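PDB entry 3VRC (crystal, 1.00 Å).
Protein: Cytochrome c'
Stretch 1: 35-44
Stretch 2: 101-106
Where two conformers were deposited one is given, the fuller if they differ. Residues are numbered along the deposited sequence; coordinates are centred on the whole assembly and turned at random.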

# COMPACT_ATOMS: atom_id res chain seq x y z
N ASN B 35 -20.40 4.80 0.31
CA ASN B 35 -20.27 3.53 0.96
C ASN B 35 -19.28 3.67 2.05
O ASN B 35 -18.06 3.62 1.83
CB ASN B 35 -19.86 2.50 -0.09
CG ASN B 35 -19.64 1.12 0.51
OD1 ASN B 35 -19.67 0.93 1.71
ND2 ASN B 35 -19.41 0.14 -0.35
N ALA B 36 -19.75 3.92 3.26
CA ALA B 36 -18.89 4.23 4.36
C ALA B 36 -17.84 3.18 4.62
O ALA B 36 -16.70 3.51 4.97
CB ALA B 36 -19.71 4.49 5.64
N ASP B 37 -18.20 1.90 4.51
CA ASP B 37 -17.24 0.83 4.79
C ASP B 37 -16.14 0.81 3.70
O ASP B 37 -14.97 0.53 4.06
CB ASP B 37 -17.95 -0.50 4.86
CG ASP B 37 -18.75 -0.66 6.11
OD1 ASP B 37 -18.48 0.06 7.10
OD2 ASP B 37 -19.62 -1.57 6.06
N GLN B 38 -16.48 1.04 2.44
CA GLN B 38 -15.45 1.11 1.44
C GLN B 38 -14.50 2.30 1.72
O GLN B 38 -13.27 2.19 1.53
CB GLN B 38 -16.02 1.23 0.05
CG GLN B 38 -14.92 1.15 -0.99
CD GLN B 38 -15.43 1.18 -2.40
OE1 GLN B 38 -16.23 2.05 -2.73
NE2 GLN B 38 -15.05 0.21 -3.21
N VAL B 39 -15.07 3.43 2.11
CA VAL B 39 -14.26 4.60 2.42
C VAL B 39 -13.35 4.36 3.60
O VAL B 39 -12.19 4.78 3.58
CB VAL B 39 -15.16 5.84 2.57
CG1 VAL B 39 -14.37 7.03 3.05
CG2 VAL B 39 -15.84 6.13 1.25
N ARG B 40 -13.83 3.70 4.64
CA ARG B 40 -12.98 3.28 5.77
C ARG B 40 -11.78 2.50 5.27
O ARG B 40 -10.64 2.77 5.63
CB ARG B 40 -13.78 2.38 6.75
CG ARG B 40 -14.68 3.16 7.68
CD ARG B 40 -15.41 2.18 8.64
NE ARG B 40 -16.32 2.90 9.54
CZ ARG B 40 -17.61 3.16 9.32
NH1 ARG B 40 -18.26 2.63 8.27
NH2 ARG B 40 -18.28 3.87 10.21
N ALA B 41 -12.03 1.47 4.47
CA ALA B 41 -10.93 0.60 4.02
C ALA B 41 -9.92 1.43 3.20
O ALA B 41 -8.71 1.26 3.34
CB ALA B 41 -11.50 -0.55 3.20
N ALA B 42 -10.41 2.26 2.30
CA ALA B 42 -9.54 3.08 1.45
C ALA B 42 -8.75 4.08 2.27
O ALA B 42 -7.54 4.26 2.05
CB ALA B 42 -10.37 3.77 0.42
N ALA B 43 -9.41 4.77 3.19
CA ALA B 43 -8.73 5.74 4.05
C ALA B 43 -7.68 5.06 4.91
O ALA B 43 -6.62 5.62 5.16
CB ALA B 43 -9.74 6.45 4.94
N ASN B 44 -7.97 3.82 5.37
CA ASN B 44 -6.97 3.11 6.19
C ASN B 44 -5.71 2.82 5.36
O ASN B 44 -4.61 2.85 5.95
CB ASN B 44 -7.56 1.82 6.73
CG ASN B 44 -8.58 2.06 7.82
OD1 ASN B 44 -8.74 3.17 8.32
ND2 ASN B 44 -9.25 0.99 8.20
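Stretch 2 101-106: AAATGE

Stretch 1 enters a helix at Asn35, which occupies the N-cap position, and runs helically from Ala36 through Asn44 and beyond. The Asn35 side chain, with chi1 in the t well, turns back over the first turn, where its OD1 accepts weak capping bonds from Asp37 N and Gln38 N, both at 3.3 Å. Regular i to i+4 backbone bonds follow, from Val39 N to Asn35 O (3.0 Å) through Asn44 N to Arg40 O (2.9 Å). Stretch 2 begins in the closing part of another helix. Ala101 and Ala102 are helical, and Gly105 leaves helical phi/psi with a positive phi of 77°, before Glu106 takes the N-cap position of a further helix. Bonds from Thr104 N to Ala101 O (3.1 Å) and from Gly105 N to Ala102 O (2.9 Å) tighten the chain into i to i+3 turns here.

The two backbones run in opposite senses and come very close: the CA atoms of Arg40 and Ala102 are 5.0 Å apart, and those of Ala36 and Gly105 5.2 Å. Such an approach suits the small residues Ala36, Ala102 and Gly105, and the contact buries 253 Å² in all.

Ala102 points toward stretch 1 and has the largest covered area of stretch 2. Its CB packs 3.7 Å from Ala43 CB and 4.0 Å from Val39 CG1, forming a small apolar patch. One turn earlier on stretch 1, Ala36 CB rests 4.0 Å from Gly105 CA. A water bridges the backbones nearby, donating to Ala36 O at 2.9 Å and to Ala102 O at 2.7 Å.

The CA-to-CB bond of Arg40 points sideways to stretch 2, yet its extended chain, with chi2 and chi3 both t, brings the guanidinium to the end of the other helix. Its CG passes 3.3 Å from Ala102 O, which lies over one face of the guanidinium, while Ala103 O sits at the edge, near the plane, and accepts a hydrogen bond from Arg40 NH2 at 3.0 Å and 150°. This is the only direct hydrogen bond between the stretches. Within stretch 1, Asp37 OD1 holds Arg40 NH1 at 2.8 Å in a salt bridge whose hydrogen bond is weak. Arg40 NH2 also lies 3.6 Å from Gly105 N; an ideal CB on Gly105 would come within a tight 3.0 Å of Arg40 NH2, so the absence of a side chain leaves room for the guanidinium.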

# COMPACT_ATOMS: atom_id res chain seq x y z
N ALA B 101 -11.81 10.42 10.22
CA ALA B 101 -13.07 10.91 9.67
C ALA B 101 -13.84 9.76 9.06
O ALA B 101 -15.07 9.64 9.27
CB ALA B 101 -12.84 12.01 8.66
N ALA B 102 -13.18 8.88 8.32
CA ALA B 102 -13.88 7.79 7.68
C ALA B 102 -14.46 6.84 8.71
O ALA B 102 -15.56 6.28 8.51
CB ALA B 102 -12.93 7.02 6.77
N ALA B 103 -13.79 6.64 9.85
CA ALA B 103 -14.28 5.78 10.90
C ALA B 103 -15.65 6.26 11.41
O ALA B 103 -16.45 5.48 11.92
CB ALA B 103 -13.27 5.71 12.03
N THR B 104 -15.93 7.57 11.34
CA THR B 104 -17.21 8.11 11.85
C THR B 104 -18.34 7.77 10.88
O THR B 104 -19.51 7.89 11.27
CB THR B 104 -17.16 9.65 11.96
OG1 THR B 104 -17.23 10.31 10.72
CG2 THR B 104 -16.04 10.20 12.79
N GLY B 105 -18.02 7.41 9.65
CA GLY B 105 -19.04 7.07 8.68
C GLY B 105 -19.79 8.26 8.06
O GLY B 105 -20.76 8.04 7.35
N GLU B 106 -19.30 9.48 8.30
CA GLU B 106 -20.01 10.69 7.86
C GLU B 106 -19.31 11.33 6.67
O GLU B 106 -18.14 11.81 6.75
CB GLU B 106 -20.13 11.69 8.99
CG GLU B 106 -20.86 11.10 10.19
CD GLU B 106 -22.33 10.72 9.95
OE1 GLU B 106 -23.01 11.40 9.14
OE2 GLU B 106 -22.81 9.69 10.56
O HOH W 1 -16.71 6.20 6.02
O HOH W 2 -20.79 4.68 11.57